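PDB 3U12: USP37 protein from Homo sapiens, which probably removes ubiquitin from proteins as a cysteine protease of the peptidase C19 family, this chain being its N-terminal pleckstrin homology (PH) domain. Local coordinates for residues 21-26 with 40-45; 51-56 with 64-69; 86-91 with 98-103; 76-81 with 107-112. All coordinates share one frame; numbering follows the deposited sequence. Where two conformers were deposited one is given.

Contact 1 of 4, residues 21-26 with 40-45; sequences KIHGPI and EGSFEI
I22 and F43 form a hydrogen-bonded antiparallel pair. I22 N reaches F43 O at 2.9 Å, and F43 N returns the bond to I22 O. G24 and G41 make the next such pair. There, G24 N meets G41 O at 3.0 Å, and G41 N bonds back to G24 O. The axes of 21-23 and 40-45 stand 165° apart. At G24 the chain turns a corner, with backbone angles that would press any CB against the carbonyl O of H23.

K21, H23, S42 and E44 share one face of the sheet. S42 CB sits over the face of the H23 ring, 4.0 Å from its centroid, in a CH-pi contact. The K21 chain runs fully extended past S42, its CE 3.4 Å from S42 OG. One water joins the K21 ammonium to the E44 carboxylate: it accepts from K21 NZ and donates to E44 OE2 at 2.6 Å. E40 bends at chi2 (63°), which brings its carboxylate back beside G24 and P25.

The other face is apolar. I22 CG1 lies 4.0 Å from F43 CB. After the corner, I26 CD1 packs against the backbone of G41 and S42 and meets F43 CE1 at 3.6 Å. I100 packs on I22, I26 and F43, and M111 of the C-terminal helix covers I22.

Strand 39-48 thus pairs with both 21-23 and, beyond the corner, 25-30. Here the chain turns within the curled antiparallel sheet of the PH domain, whose inner face is the apolar one described here.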
# COMPACT_ATOMS: atom_id res chain seq x y z
N LYS A 21 -2.21 8.55 -3.88
CA LYS A 21 -2.73 8.31 -2.54
C LYS A 21 -4.07 7.63 -2.66
O LYS A 21 -4.91 8.09 -3.42
CB LYS A 21 -2.88 9.66 -1.81
CG LYS A 21 -3.23 9.54 -0.33
CD LYS A 21 -3.39 10.93 0.25
CE LYS A 21 -3.52 10.94 1.74
NZ LYS A 21 -3.80 12.31 2.22
N ILE A 22 -4.26 6.52 -1.94
CA ILE A 22 -5.52 5.78 -1.97
C ILE A 22 -6.01 5.57 -0.55
O ILE A 22 -5.20 5.45 0.36
CB ILE A 22 -5.43 4.46 -2.79
CG1 ILE A 22 -4.25 3.58 -2.31
CG2 ILE A 22 -5.34 4.77 -4.33
CD1 ILE A 22 -4.35 2.13 -2.80
N HIS A 23 -7.33 5.48 -0.38
CA HIS A 23 -8.03 5.41 0.90
C HIS A 23 -8.88 4.16 1.08
O HIS A 23 -9.49 3.68 0.13
CB HIS A 23 -8.94 6.65 1.02
CG HIS A 23 -8.21 7.95 0.86
ND1 HIS A 23 -7.83 8.71 1.96
CD2 HIS A 23 -7.80 8.58 -0.27
CE1 HIS A 23 -7.21 9.76 1.47
NE2 HIS A 23 -7.15 9.72 0.13
N GLY A 24 -8.99 3.70 2.33
CA GLY A 24 -9.83 2.56 2.67
C GLY A 24 -9.40 1.84 3.93
O GLY A 24 -8.35 2.17 4.49
N PRO A 25 -10.16 0.83 4.40
CA PRO A 25 -9.70 0.05 5.56
C PRO A 25 -8.35 -0.60 5.24
O PRO A 25 -8.14 -1.13 4.14
CB PRO A 25 -10.81 -0.98 5.76
CG PRO A 25 -12.00 -0.43 5.04
CD PRO A 25 -11.42 0.27 3.85
N ILE A 26 -7.41 -0.49 6.18
CA ILE A 26 -6.05 -1.00 6.05
C ILE A 26 -5.72 -2.05 7.13
O ILE A 26 -6.02 -1.85 8.30
CB ILE A 26 -5.03 0.18 6.08
CG1 ILE A 26 -5.15 1.05 4.79
CG2 ILE A 26 -3.56 -0.31 6.29
CD1 ILE A 26 -4.38 2.41 4.86
N GLU A 40 -9.32 2.28 9.08
CA GLU A 40 -9.51 3.26 8.01
C GLU A 40 -8.28 4.16 7.88
O GLU A 40 -7.78 4.68 8.88
CB GLU A 40 -10.75 4.11 8.30
CG GLU A 40 -11.23 4.94 7.13
CD GLU A 40 -11.70 4.18 5.90
OE1 GLU A 40 -11.44 4.68 4.78
OE2 GLU A 40 -12.31 3.09 6.04
N GLY A 41 -7.81 4.37 6.65
CA GLY A 41 -6.67 5.24 6.43
C GLY A 41 -6.28 5.39 4.98
O GLY A 41 -7.12 5.23 4.11
N SER A 42 -5.01 5.69 4.72
CA SER A 42 -4.55 5.85 3.36
C SER A 42 -3.11 5.35 3.17
O SER A 42 -2.36 5.27 4.15
CB SER A 42 -4.65 7.33 2.96
OG SER A 42 -3.67 8.09 3.65
N PHE A 43 -2.78 4.98 1.92
CA PHE A 43 -1.45 4.65 1.42
C PHE A 43 -1.06 5.87 0.57
O PHE A 43 -1.83 6.26 -0.31
CB PHE A 43 -1.46 3.42 0.51
CG PHE A 43 -1.56 2.07 1.19
CD1 PHE A 43 -1.53 1.96 2.57
CD2 PHE A 43 -1.65 0.90 0.43
CE1 PHE A 43 -1.66 0.71 3.19
CE2 PHE A 43 -1.75 -0.34 1.06
CZ PHE A 43 -1.79 -0.43 2.42
N GLU A 44 0.11 6.45 0.80
CA GLU A 44 0.56 7.62 0.02
C GLU A 44 1.97 7.35 -0.45
O GLU A 44 2.80 6.91 0.35
CB GLU A 44 0.57 8.86 0.93
CG GLU A 44 0.97 10.16 0.24
CD GLU A 44 0.93 11.40 1.12
OE1 GLU A 44 1.35 11.31 2.29
OE2 GLU A 44 0.53 12.47 0.62
N ILE A 45 2.27 7.68 -1.71
CA ILE A 45 3.63 7.50 -2.19
C ILE A 45 4.46 8.74 -1.81
O ILE A 45 4.01 9.87 -2.04
CB ILE A 45 3.66 7.27 -3.72
CG1 ILE A 45 2.97 5.93 -4.15
CG2 ILE A 45 5.10 7.35 -4.28
CD1 ILE A 45 3.51 4.61 -3.46
O HOH W 1 -1.36 13.97 1.62

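Contact 2 of 4, residues 51-56 with 64-69; sequences KVSLVV and PRIFQL. With SO4 (sulfate ion), chain D.
L69 closes over L54 at the apolar centre, its CD1 3.8 Å from L54 CB. V52 CG1 touches the same methyl from farther along the strand. On this face V56 CG2 also meets the F67 ring, 3.8 Å from CE2, while L54 O lies at the ring edge in its plane. I45 and L90 pack against both L54 and L69, and L115 and V118 of the C-terminal helix cover L69.

The opposite face carries S53, V55 and I66. I66 CG1 is anti to the backbone N (chi1 179°), and in the conformer described CD1 reaches across to S53 CB. V55 CG1 presses on P64 CB at the end of the pair.

Strands 51-58 and 65-68 form a beta hairpin in the curled sheet of the PH domain. The axes of 51-56 and 65-68 are 147° apart, a marked twist. L54 and F67 bond in both directions, and V56 N bonds to R65 O at 2.9 Å. The return bond from R65 N to V56 O is weak. A water bridges these two atoms, donating to V56 O at 2.7 Å and accepting from R65 N. The R65 guanidinium leads away from the hairpin, and its NH1 bonds to Q32.

At the other end, K51 and Q68 cross at about a right angle. K51 bends at chi3 (-98°), and its NZ makes a weak bond to Q68 OE1. Q68 NE2 bonds to S70 O and to O4 of a sulfate at 2.8 Å. K51 NZ holds O2 of the same ion weakly, and the ion probably comes from the crystallisation liquor.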
# COMPACT_ATOMS: atom_id res chain seq x y z
N LYS A 51 14.66 7.08 -4.43
CA LYS A 51 14.15 6.03 -3.54
C LYS A 51 12.66 6.30 -3.21
O LYS A 51 12.32 7.35 -2.65
CB LYS A 51 15.00 5.91 -2.27
CG LYS A 51 14.61 4.74 -1.37
CD LYS A 51 15.35 4.77 -0.02
CE LYS A 51 16.56 3.88 0.03
NZ LYS A 51 17.07 3.73 1.42
N VAL A 52 11.79 5.34 -3.54
CA VAL A 52 10.34 5.47 -3.35
C VAL A 52 9.89 4.71 -2.10
O VAL A 52 10.33 3.59 -1.87
CB VAL A 52 9.59 4.97 -4.62
CG1 VAL A 52 8.08 5.12 -4.47
CG2 VAL A 52 10.08 5.69 -5.88
N SER A 53 9.04 5.35 -1.28
CA SER A 53 8.51 4.69 -0.10
C SER A 53 7.01 4.89 -0.03
O SER A 53 6.44 5.67 -0.81
CB SER A 53 9.20 5.19 1.18
OG SER A 53 10.60 4.96 1.16
N LEU A 54 6.36 4.17 0.90
CA LEU A 54 4.92 4.24 1.10
C LEU A 54 4.61 4.61 2.56
O LEU A 54 5.08 3.95 3.48
CB LEU A 54 4.30 2.86 0.75
CG LEU A 54 2.77 2.72 0.81
CD1 LEU A 54 2.09 3.54 -0.28
CD2 LEU A 54 2.36 1.28 0.60
N VAL A 55 3.78 5.65 2.76
CA VAL A 55 3.38 6.10 4.08
C VAL A 55 1.97 5.60 4.35
O VAL A 55 1.07 5.78 3.52
CB VAL A 55 3.45 7.63 4.27
CG1 VAL A 55 3.13 8.01 5.72
CG2 VAL A 55 4.81 8.16 3.89
N VAL A 56 1.78 5.01 5.54
CA VAL A 56 0.47 4.55 6.01
C VAL A 56 -0.02 5.55 7.05
O VAL A 56 0.56 5.67 8.13
CB VAL A 56 0.55 3.11 6.58
CG1 VAL A 56 -0.80 2.67 7.17
CG2 VAL A 56 1.03 2.11 5.52
N PRO A 64 2.60 8.32 11.46
CA PRO A 64 2.54 7.39 10.32
C PRO A 64 3.79 6.53 10.19
O PRO A 64 4.88 6.99 10.46
CB PRO A 64 2.42 8.33 9.10
CG PRO A 64 1.87 9.59 9.64
CD PRO A 64 2.48 9.72 11.03
N ARG A 65 3.63 5.30 9.73
CA ARG A 65 4.74 4.38 9.50
C ARG A 65 5.06 4.37 8.03
O ARG A 65 4.16 4.53 7.17
CB ARG A 65 4.42 2.96 9.99
CG ARG A 65 4.17 2.91 11.49
CD ARG A 65 4.78 1.71 12.17
NE ARG A 65 5.04 1.98 13.59
CZ ARG A 65 6.25 2.14 14.13
NH1 ARG A 65 7.35 2.03 13.38
NH2 ARG A 65 6.38 2.38 15.42
N ILE A 66 6.34 4.17 7.71
CA ILE A 66 6.81 4.16 6.34
C ILE A 66 7.47 2.82 5.97
O ILE A 66 8.21 2.24 6.76
CB ILE A 66 7.72 5.39 6.07
CG1 ILE A 66 8.25 5.40 4.64
CG2 ILE A 66 8.86 5.53 7.09
CD1 ILE A 66 8.61 6.69 4.18
N PHE A 67 7.21 2.37 4.73
CA PHE A 67 7.69 1.11 4.19
C PHE A 67 8.39 1.46 2.90
O PHE A 67 7.78 2.09 2.02
CB PHE A 67 6.48 0.20 3.92
CG PHE A 67 5.72 -0.18 5.18
CD1 PHE A 67 5.94 -1.42 5.79
CD2 PHE A 67 4.77 0.67 5.73
CE1 PHE A 67 5.23 -1.79 6.93
CE2 PHE A 67 4.07 0.30 6.89
CZ PHE A 67 4.29 -0.93 7.47
N GLN A 68 9.64 1.05 2.77
CA GLN A 68 10.42 1.24 1.54
C GLN A 68 9.83 0.40 0.41
O GLN A 68 9.43 -0.74 0.66
CB GLN A 68 11.90 0.87 1.74
CG GLN A 68 12.72 1.20 0.48
CD GLN A 68 14.20 1.10 0.68
OE1 GLN A 68 14.74 1.52 1.71
NE2 GLN A 68 14.89 0.57 -0.32
N LEU A 69 9.77 0.97 -0.82
CA LEU A 69 9.27 0.28 -2.01
C LEU A 69 10.39 -0.02 -2.99
O LEU A 69 10.41 -1.12 -3.51
CB LEU A 69 8.16 1.07 -2.71
CG LEU A 69 6.89 1.28 -1.88
CD1 LEU A 69 5.90 2.14 -2.67
CD2 LEU A 69 6.24 -0.06 -1.48
S SO4 D . 18.32 0.37 -0.95
O1 SO4 D . 19.44 -0.29 -1.64
O2 SO4 D . 18.82 1.21 0.14
O3 SO4 D . 17.59 1.21 -1.92
O4 SO4 D . 17.42 -0.66 -0.41
O HOH W 2 0.96 3.87 10.15

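Contact 3 of 4, residues 86-91 with 98-103; sequences SRLMLT and LSIDKV
R87 lays its CB and CG against D101 before its guanidinium turns to the carboxylate. The chain bends at chi3 (-77°), and NE meets D101 OD1 at 3.1 Å in a nearly straight bond. This is a salt bridge with the two planes almost perpendicular, 89° apart. The guanidinium offers its edge, whereas OD1 is met from above the carboxylate plane. A longer, weak bond joins NH2 to OD2. OD1 is also gripped by S81 OG, so two donors hold it, and W38 packs beside both residues.

Strands 85-92 and 97-104 form a beta hairpin in the PH-domain sheet. L88 pairs with I100 and L90 with L98 through backbone bonds in both directions. Toward S86 the register slips by one residue. The chain makes a beta bulge there, with a corner at K102. S86 then bonds to V103 instead, S86 N reaching V103 O at 2.8 Å.

L88 CB touches I100 CG2 at 3.8 Å on the inner face. L90 and L98 lie next along it, and L54 packs on both. M111 and L115 of the C-terminal helix cover L88. On the other face, in the conformer described, S99 OG lies beside CG of the selenomethionine M89, and no polar partner is found for it in the model. S86 OG finds one in S105 OG, where the last helix begins.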
# COMPACT_ATOMS: atom_id res chain seq x y z
N SER A 86 -11.91 -2.46 -5.28
CA SER A 86 -10.88 -3.49 -5.26
C SER A 86 -10.09 -3.49 -3.95
O SER A 86 -10.06 -2.50 -3.21
CB SER A 86 -9.91 -3.31 -6.43
OG SER A 86 -10.59 -3.43 -7.66
N ARG A 87 -9.46 -4.64 -3.68
CA ARG A 87 -8.57 -4.82 -2.55
C ARG A 87 -7.20 -4.94 -3.14
O ARG A 87 -6.99 -5.72 -4.07
CB ARG A 87 -8.92 -6.07 -1.73
CG ARG A 87 -8.13 -6.13 -0.42
CD ARG A 87 -8.42 -7.39 0.37
NE ARG A 87 -9.71 -7.33 1.07
CZ ARG A 87 -10.10 -8.18 2.01
NH1 ARG A 87 -9.29 -9.16 2.40
NH2 ARG A 87 -11.28 -8.04 2.59
N LEU A 88 -6.27 -4.14 -2.64
CA LEU A 88 -4.90 -4.15 -3.12
C LEU A 88 -4.03 -4.79 -2.05
O LEU A 88 -4.05 -4.35 -0.90
CB LEU A 88 -4.43 -2.71 -3.44
CG LEU A 88 -3.05 -2.56 -4.07
CD1 LEU A 88 -3.03 -1.43 -5.09
CD2 LEU A 88 -1.98 -2.31 -2.98
N MSE A 89 -3.25 -5.78 -2.45
CA MSE A 89 -2.37 -6.50 -1.51
C MSE A 89 -0.94 -6.42 -1.99
O MSE A 89 -0.60 -6.87 -3.08
CB MSE A 89 -2.86 -7.95 -1.34
CG MSE A 89 -4.18 -8.01 -0.61
SE MSE A 89 -5.17 -9.60 -1.01
CE MSE A 89 -5.90 -9.93 0.75
N LEU A 90 -0.13 -5.77 -1.19
CA LEU A 90 1.28 -5.52 -1.45
C LEU A 90 2.14 -6.34 -0.50
O LEU A 90 2.08 -6.13 0.71
CB LEU A 90 1.55 -4.02 -1.23
CG LEU A 90 3.00 -3.52 -1.31
CD1 LEU A 90 3.59 -3.73 -2.70
CD2 LEU A 90 3.08 -2.05 -0.92
N THR A 91 2.96 -7.24 -1.06
CA THR A 91 3.94 -8.00 -0.30
C THR A 91 5.31 -7.40 -0.59
O THR A 91 5.68 -7.20 -1.75
CB THR A 91 3.88 -9.49 -0.60
OG1 THR A 91 2.52 -9.93 -0.56
CG2 THR A 91 4.73 -10.33 0.36
N LEU A 98 0.86 -5.68 3.25
CA LEU A 98 0.01 -4.51 3.41
C LEU A 98 -1.23 -4.67 2.57
O LEU A 98 -1.13 -4.88 1.36
CB LEU A 98 0.74 -3.22 2.98
CG LEU A 98 1.89 -2.74 3.89
CD1 LEU A 98 3.18 -3.50 3.61
CD2 LEU A 98 2.18 -1.29 3.66
N SER A 99 -2.39 -4.54 3.21
CA SER A 99 -3.67 -4.64 2.52
C SER A 99 -4.50 -3.38 2.68
O SER A 99 -4.50 -2.75 3.74
CB SER A 99 -4.45 -5.85 3.01
OG SER A 99 -3.78 -7.02 2.57
N ILE A 100 -5.19 -3.00 1.61
CA ILE A 100 -6.08 -1.84 1.61
C ILE A 100 -7.33 -2.27 0.85
O ILE A 100 -7.23 -2.82 -0.25
CB ILE A 100 -5.43 -0.52 1.11
CG1 ILE A 100 -6.41 0.69 1.31
CG2 ILE A 100 -4.94 -0.64 -0.34
CD1 ILE A 100 -5.77 2.11 1.21
N ASP A 101 -8.48 -2.11 1.50
CA ASP A 101 -9.74 -2.60 0.96
C ASP A 101 -10.68 -1.48 0.51
O ASP A 101 -10.43 -0.32 0.81
CB ASP A 101 -10.41 -3.47 2.04
CG ASP A 101 -11.45 -4.44 1.50
OD1 ASP A 101 -11.34 -4.83 0.32
OD2 ASP A 101 -12.39 -4.78 2.24
N LYS A 102 -11.73 -1.85 -0.26
CA LYS A 102 -12.78 -0.95 -0.74
C LYS A 102 -12.24 0.30 -1.48
O LYS A 102 -12.79 1.39 -1.36
CB LYS A 102 -13.70 -0.54 0.44
CG LYS A 102 -14.43 -1.71 1.09
CD LYS A 102 -15.24 -1.26 2.31
CE LYS A 102 -15.93 -2.40 3.02
NZ LYS A 102 -17.02 -3.00 2.22
N VAL A 103 -11.18 0.12 -2.27
CA VAL A 103 -10.58 1.21 -3.05
C VAL A 103 -11.32 1.33 -4.37
O VAL A 103 -11.47 0.31 -5.04
CB VAL A 103 -9.07 0.93 -3.29
CG1 VAL A 103 -8.40 2.07 -4.06
CG2 VAL A 103 -8.33 0.67 -1.97

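Contact 4 of 4, residues 76-81 with 107-112; sequences VVLRPS and DAEEMR
L78 of strand 73-80 packs against A108, E109 and R112 of helix 105-119, the C-terminal helix that closes one end of the curled sheet in a PH domain. Strand and helix run nearly antiparallel: the axes of 76-80 and 107-112 lie 167° apart and approach to 9.5 Å. The segments meet through side chains, and hydrogen bonds between them are absent.

Apolar contact comes first. L78 splits its two methyl groups between neighbouring helix residues. CD2 lies 3.8 Å from A108 CB. CD1 is 3.7 Å from E109 CG, with the two side chains at about a right angle. L78 CG lies beside the backbone N (chi1 -74°), and its extended chi2 carries the methyls out to the helix. One helical turn on, in the R112 conformer described, V76 CG1 touches R112 CG at 3.9 Å. On the sheet side, V76 packs on L90 and L78 on L88. A108 also touches S86 and V103, where the helix passes over the adjoining hairpin.

The second kind of contact is methyl against a flat cation. In this conformer R112 bends at both chi2 and chi3, which folds its guanidinium back over L78 instead of leaving it extended. The aliphatic part of R112 therefore serves V76 while its head serves L78.

Within the helix, R112 N bonds to A108 O at 2.9 Å. In the same R112 conformer, L78 CD1 sits 3.8 Å above one face of the guanidinium, shifted toward the rim, with NH1 its nearest atom there.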
# COMPACT_ATOMS: atom_id res chain seq x y z
N VAL A 76 2.36 -7.66 -6.00
CA VAL A 76 1.17 -6.81 -5.90
C VAL A 76 -0.01 -7.54 -6.53
O VAL A 76 0.06 -7.96 -7.69
CB VAL A 76 1.33 -5.37 -6.49
CG1 VAL A 76 0.20 -4.47 -6.01
CG2 VAL A 76 2.68 -4.75 -6.15
N VAL A 77 -1.07 -7.74 -5.75
CA VAL A 77 -2.26 -8.45 -6.20
C VAL A 77 -3.47 -7.54 -5.96
O VAL A 77 -3.54 -6.88 -4.91
CB VAL A 77 -2.43 -9.83 -5.46
CG1 VAL A 77 -3.72 -10.54 -5.89
CG2 VAL A 77 -1.23 -10.75 -5.69
N LEU A 78 -4.40 -7.50 -6.92
CA LEU A 78 -5.69 -6.83 -6.81
C LEU A 78 -6.76 -7.90 -6.82
O LEU A 78 -6.69 -8.83 -7.63
CB LEU A 78 -5.99 -5.88 -7.98
CG LEU A 78 -5.27 -4.54 -8.09
CD1 LEU A 78 -5.85 -3.74 -9.24
CD2 LEU A 78 -5.41 -3.73 -6.84
N ARG A 79 -7.76 -7.76 -5.96
CA ARG A 79 -8.89 -8.68 -5.89
C ARG A 79 -10.20 -7.87 -5.83
O ARG A 79 -10.20 -6.81 -5.20
CB ARG A 79 -8.77 -9.64 -4.69
CG ARG A 79 -7.68 -10.71 -4.84
CD ARG A 79 -8.06 -11.85 -5.76
NE ARG A 79 -6.89 -12.60 -6.22
CZ ARG A 79 -6.39 -12.52 -7.46
NH1 ARG A 79 -6.95 -11.73 -8.36
NH2 ARG A 79 -5.32 -13.24 -7.79
N PRO A 80 -11.30 -8.31 -6.50
CA PRO A 80 -12.55 -7.54 -6.42
C PRO A 80 -13.07 -7.43 -4.99
O PRO A 80 -12.97 -8.39 -4.23
CB PRO A 80 -13.53 -8.32 -7.33
CG PRO A 80 -12.65 -9.19 -8.18
CD PRO A 80 -11.48 -9.53 -7.31
N SER A 81 -13.58 -6.25 -4.62
CA SER A 81 -14.07 -5.99 -3.26
C SER A 81 -15.47 -5.36 -3.30
O SER A 81 -15.74 -4.36 -2.62
CB SER A 81 -13.09 -5.08 -2.53
OG SER A 81 -13.52 -4.84 -1.20
N ASP A 107 -8.58 3.77 -9.12
CA ASP A 107 -7.52 4.23 -8.23
C ASP A 107 -6.60 3.07 -7.85
O ASP A 107 -5.38 3.23 -7.87
CB ASP A 107 -8.12 4.92 -6.98
CG ASP A 107 -8.94 6.15 -7.36
OD1 ASP A 107 -8.34 7.19 -7.69
OD2 ASP A 107 -10.17 6.04 -7.41
N ALA A 108 -7.17 1.90 -7.52
CA ALA A 108 -6.41 0.70 -7.15
C ALA A 108 -5.53 0.22 -8.33
O ALA A 108 -4.38 -0.14 -8.12
CB ALA A 108 -7.35 -0.41 -6.71
N GLU A 109 -6.06 0.27 -9.57
CA GLU A 109 -5.34 -0.13 -10.77
C GLU A 109 -4.17 0.81 -11.08
O GLU A 109 -3.11 0.35 -11.49
CB GLU A 109 -6.30 -0.23 -11.95
CG GLU A 109 -7.12 -1.51 -11.92
CD GLU A 109 -8.10 -1.61 -13.07
OE1 GLU A 109 -7.65 -1.93 -14.19
OE2 GLU A 109 -9.30 -1.36 -12.85
N GLU A 110 -4.37 2.12 -10.86
CA GLU A 110 -3.33 3.12 -11.06
C GLU A 110 -2.18 2.88 -10.06
O GLU A 110 -1.01 2.90 -10.46
CB GLU A 110 -3.92 4.53 -10.92
CG GLU A 110 -2.91 5.64 -11.15
CD GLU A 110 -3.37 7.07 -10.88
OE1 GLU A 110 -4.53 7.27 -10.44
OE2 GLU A 110 -2.56 7.99 -11.12
N MSE A 111 -2.53 2.61 -8.78
CA MSE A 111 -1.54 2.31 -7.74
C MSE A 111 -0.78 1.03 -8.10
O MSE A 111 0.43 1.03 -7.98
CB MSE A 111 -2.17 2.22 -6.34
CG MSE A 111 -1.16 1.95 -5.22
SE MSE A 111 0.21 3.34 -5.07
CE MSE A 111 -0.85 4.61 -3.86
N ARG A 112 -1.47 -0.03 -8.52
CA ARG A 112 -0.84 -1.30 -8.93
C ARG A 112 0.14 -1.08 -10.09
O ARG A 112 1.26 -1.60 -10.04
CB ARG A 112 -1.90 -2.34 -9.34
CG ARG A 112 -1.34 -3.77 -9.48
CD ARG A 112 -1.16 -4.20 -10.92
NE ARG A 112 -2.38 -4.79 -11.47
CZ ARG A 112 -3.26 -4.13 -12.21
NH1 ARG A 112 -4.35 -4.75 -12.66
NH2 ARG A 112 -3.07 -2.85 -12.50

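In the fold
All four contacts belong to one PH domain. Contacts 1 and 2 share adjoining strands: E44 O takes a probable hydrogen bond from V55 N at 2.9 Å. Contacts 1 and 3 are joined the same way, with P25 O 2.8 Å from D101 N. Contact 3 lies beside contact 4, centres about 7 Å apart, and M89 N meets V77 O at 2.7 Å. Contacts 2 and 4 do not touch; their nearest atoms are about 5 Å apart. Across the interior, L69 CD2 meets L90 CD2 at 3.8 Å, linking contacts 2 and 3. An acetate, probably from the crystallisation liquor, lies near P25 and D101, between contacts 1 and 3.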